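Local coordinates for 4-oxalocrotonase tautomerase isozyme (PDB 4FDX), which belongs to the tautomerase superfamily of small beta-alpha-beta proteins and assembles from six short chains, at residues B[3-8]-B[40-45]. Residues are numbered along the deposited sequence; the frame is centred on the assembly and turned at random.
Sequences IQMNLL and ILINEL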
ATOM      1  N   ILE B   3       7.907   3.185   5.980  1.00 16.58           N
ATOM      2  CA  ILE B   3       8.455   2.933   4.620  1.00 15.28           C
ATOM      3  C   ILE B   3       8.015   1.525   4.237  1.00 15.83           C
ATOM      4  O   ILE B   3       8.233   0.610   5.010  1.00 14.74           O
ATOM      5  CB  ILE B   3       9.952   3.091   4.639  1.00 18.95           C
ATOM      6  CG1 ILE B   3      10.225   4.588   4.986  1.00 24.92           C
ATOM      7  CG2 ILE B   3      10.530   2.560   3.301  1.00 18.51           C
ATOM      8  CD1 ILE B   3      11.625   4.767   5.388  1.00 28.92           C
ATOM      9  N   GLN B   4       7.346   1.351   3.091  1.00 15.16           N
ATOM     10  CA  GLN B   4       7.143   0.002   2.535  1.00 16.55           C
ATOM     11  C   GLN B   4       8.097  -0.222   1.361  1.00 15.82           C
ATOM     12  O   GLN B   4       8.175   0.587   0.493  1.00 18.38           O
ATOM     13  CB  GLN B   4       5.708  -0.243   2.075  1.00 21.97           C
ATOM     14  CG  GLN B   4       4.739  -0.155   3.253  1.00 28.85           C
ATOM     15  CD  GLN B   4       3.353   0.395   2.898  1.00 37.78           C
ATOM     16  OE1 GLN B   4       3.167   1.628   2.682  1.00 40.34           O
ATOM     17  NE2 GLN B   4       2.367  -0.512   2.879  1.00 38.40           N
ATOM     18  N   MET B   5       8.885  -1.280   1.429  1.00 13.62           N
ATOM     19  CA  MET B   5       9.831  -1.577   0.360  1.00 13.30           C
ATOM     20  C   MET B   5       9.356  -2.854  -0.306  1.00 13.96           C
ATOM     21  O   MET B   5       9.304  -3.896   0.300  1.00 16.28           O
ATOM     22  CB  MET B   5      11.228  -1.678   0.953  1.00 14.60           C
ATOM     23  CG  MET B   5      12.116  -2.214  -0.189  1.00 17.61           C
ATOM     24  SD  MET B   5      13.871  -1.924   0.160  1.00 24.27           S
ATOM     25  CE  MET B   5      14.112  -2.941   1.535  1.00 21.07           C
ATOM     26  N   ASN B   6       9.072  -2.750  -1.611  1.00 13.71           N
ATOM     27  CA  ASN B   6       8.645  -3.918  -2.426  1.00 13.92           C
ATOM     28  C   ASN B   6       9.870  -4.331  -3.251  1.00 15.60           C
ATOM     29  O   ASN B   6      10.462  -3.474  -3.961  1.00 17.35           O
ATOM     30  CB  ASN B   6       7.497  -3.464  -3.345  1.00 16.80           C
ATOM     31  CG  ASN B   6       6.320  -2.845  -2.572  1.00 20.33           C
ATOM     32  OD1 ASN B   6       5.470  -3.534  -2.057  1.00 23.05           O
ATOM     33  ND2 ASN B   6       6.304  -1.511  -2.455  1.00 20.84           N
ATOM     34  N   LEU B   7      10.243  -5.603  -3.097  1.00 14.82           N
ATOM     35  CA  LEU B   7      11.470  -6.194  -3.664  1.00 17.95           C
ATOM     36  C   LEU B   7      11.053  -7.434  -4.331  1.00 17.89           C
ATOM     37  O   LEU B   7      10.219  -8.148  -3.785  1.00 18.00           O
ATOM     38  CB  LEU B   7      12.463  -6.787  -2.559  1.00 24.62           C
ATOM     39  CG  LEU B   7      13.039  -5.918  -1.490  1.00 36.14           C
ATOM     40  CD1 LEU B   7      14.086  -6.667  -0.715  1.00 34.55           C
ATOM     41  CD2 LEU B   7      13.745  -4.822  -2.260  1.00 40.63           C
ATOM     42  N   LEU B   8      11.738  -7.806  -5.429  1.00 19.68           N
ATOM     43  CA  LEU B   8      11.641  -9.210  -5.888  1.00 18.86           C
ATOM     44  C   LEU B   8      12.219 -10.215  -4.872  1.00 17.44           C
ATOM     45  O   LEU B   8      13.195  -9.879  -4.161  1.00 21.44           O
ATOM     46  CB  LEU B   8      12.396  -9.437  -7.210  1.00 23.24           C
ATOM     47  CG  LEU B   8      11.857  -8.746  -8.398  1.00 22.64           C
ATOM     48  CD1 LEU B   8      12.811  -8.994  -9.584  1.00 25.89           C
ATOM     49  CD2 LEU B   8      10.532  -9.414  -8.709  1.00 23.97           C
ATOM     50  N   ILE B  40      10.129   0.130   8.760  1.00 13.72           N
ATOM     51  CA  ILE B  40      10.162  -0.341   7.395  1.00 11.44           C
ATOM     52  C   ILE B  40       9.444  -1.684   7.346  1.00 11.96           C
ATOM     53  O   ILE B  40       9.665  -2.610   8.235  1.00 13.19           O
ATOM     54  CB  ILE B  40      11.657  -0.556   6.959  1.00 11.96           C
ATOM     55  CG1 ILE B  40      12.398   0.797   7.120  1.00 14.65           C
ATOM     56  CG2 ILE B  40      11.629  -1.016   5.487  1.00 13.29           C
ATOM     57  CD1 ILE B  40      13.843   0.795   6.749  1.00 14.97           C
ATOM     58  N   LEU B  41       8.634  -1.844   6.295  1.00 11.69           N
ATOM     59  CA  LEU B  41       7.902  -3.104   6.058  1.00 13.53           C
ATOM     60  C   LEU B  41       8.450  -3.581   4.706  1.00 14.04           C
ATOM     61  O   LEU B  41       8.438  -2.786   3.759  1.00 16.18           O
ATOM     62  CB  LEU B  41       6.370  -2.838   5.886  1.00 13.72           C
ATOM     63  CG  LEU B  41       5.685  -2.432   7.170  1.00 16.81           C
ATOM     64  CD1 LEU B  41       6.204  -1.194   7.918  1.00 18.93           C
ATOM     65  CD2 LEU B  41       4.235  -2.282   6.808  1.00 19.63           C
ATOM     66  N   ILE B  42       8.862  -4.829   4.616  1.00 12.85           N
ATOM     67  CA  ILE B  42       9.385  -5.383   3.344  1.00 12.68           C
ATOM     68  C   ILE B  42       8.373  -6.326   2.800  1.00 14.54           C
ATOM     69  O   ILE B  42       7.860  -7.274   3.489  1.00 16.15           O
ATOM     70  CB  ILE B  42      10.692  -6.140   3.580  1.00 13.79           C
ATOM     71  CG1 ILE B  42      11.803  -5.168   3.950  1.00 16.24           C
ATOM     72  CG2 ILE B  42      11.075  -6.861   2.316  1.00 15.26           C
ATOM     73  CD1 ILE B  42      13.087  -5.928   4.406  1.00 21.94           C
ATOM     74  N   ASN B  43       8.024  -6.110   1.542  1.00 13.84           N
ATOM     75  CA  ASN B  43       7.085  -6.988   0.820  1.00 14.83           C
ATOM     76  C   ASN B  43       7.869  -7.601  -0.285  1.00 14.93           C
ATOM     77  O   ASN B  43       8.340  -6.916  -1.144  1.00 16.82           O
ATOM     78  CB  ASN B  43       5.896  -6.186   0.305  1.00 18.81           C
ATOM     79  CG  ASN B  43       4.951  -7.064  -0.504  1.00 25.36           C
ATOM     80  OD1 ASN B  43       4.492  -8.153  -0.040  1.00 29.17           O
ATOM     81  ND2 ASN B  43       4.710  -6.643  -1.775  1.00 32.47           N
ATOM     82  N   GLU B  44       7.990  -8.938  -0.263  1.00 16.69           N
ATOM     83  CA  GLU B  44       8.672  -9.653  -1.369  1.00 18.10           C
ATOM     84  C   GLU B  44       7.741 -10.088  -2.410  1.00 17.54           C
ATOM     85  O   GLU B  44       6.630 -10.575  -2.125  1.00 21.75           O
ATOM     86  CB  GLU B  44       9.358 -10.926  -0.861  1.00 21.88           C
ATOM     87  CG  GLU B  44      10.501 -10.692   0.060  1.00 21.87           C
ATOM     88  CD  GLU B  44      11.244 -12.012   0.279  1.00 24.56           C
ATOM     89  OE1 GLU B  44      10.526 -12.956   0.782  1.00 27.53           O
ATOM     90  OE2 GLU B  44      12.441 -11.993  -0.087  1.00 26.88           O
ATOM     91  N   LEU B  45       8.121  -9.847  -3.640  1.00 16.80           N
ATOM     92  CA  LEU B  45       7.308 -10.195  -4.769  1.00 18.58           C
ATOM     93  C   LEU B  45       7.865 -11.400  -5.505  1.00 19.08           C
ATOM     94  O   LEU B  45       8.997 -11.443  -5.898  1.00 18.81           O
ATOM     95  CB  LEU B  45       7.332  -9.060  -5.786  1.00 20.59           C
ATOM     96  CG  LEU B  45       6.739  -7.725  -5.308  1.00 22.87           C
ATOM     97  CD1 LEU B  45       7.253  -6.593  -6.201  1.00 26.83           C
ATOM     98  CD2 LEU B  45       5.258  -7.793  -5.214  1.00 27.98           C
TER
HETATM   99  O   HOH W   1      14.131 -10.678  -1.500  1.00 23.88           O
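In the beta-alpha-beta unit of the tautomerase fold, strands 3-8 and 40-45 lie side by side and parallel, and helix 13-31 makes the crossover between them. Five backbone hydrogen bonds lace the pair in strict alternation; the straightest runs from Asn43 N to Met5 O. Shape then follows from which residues share a face. Ile3, Met5, Leu7, Ile40, Ile42 and Glu44 form one, and Ile23 of the helix settles against both Ile3 and Ile40. Here Met5 runs alongside Ile42, its CG anti to the backbone N (chi1 171°), until the bend at chi3 (66°) lays the methyl CE 4.0 Å from Ile42 CG1. The other branch of Ile42, CG2, meets Leu7 CD1 at 4.3 Å, so its two branches are met by the ends of two residues that also touch each other, Met5 CE lying 4.4 Å from Leu7 CD1. Over the face of Gln4, Asn6, Leu8, Leu41, Asn43 and Leu45, the Gln4 stem lies beside Leu41, with CG 4.1 Å from Leu41 CB. Asn6 ND2 bonds to Ile2 O of a second subunit, whose strand continues the sheet antiparallel, while Asn6 OD1 turns to Asn43. The two amides cross obliquely, their planes 80° apart, and Asn43 ND2 donates to an in-plane lone pair of Asn6 OD1 over 3.2 Å.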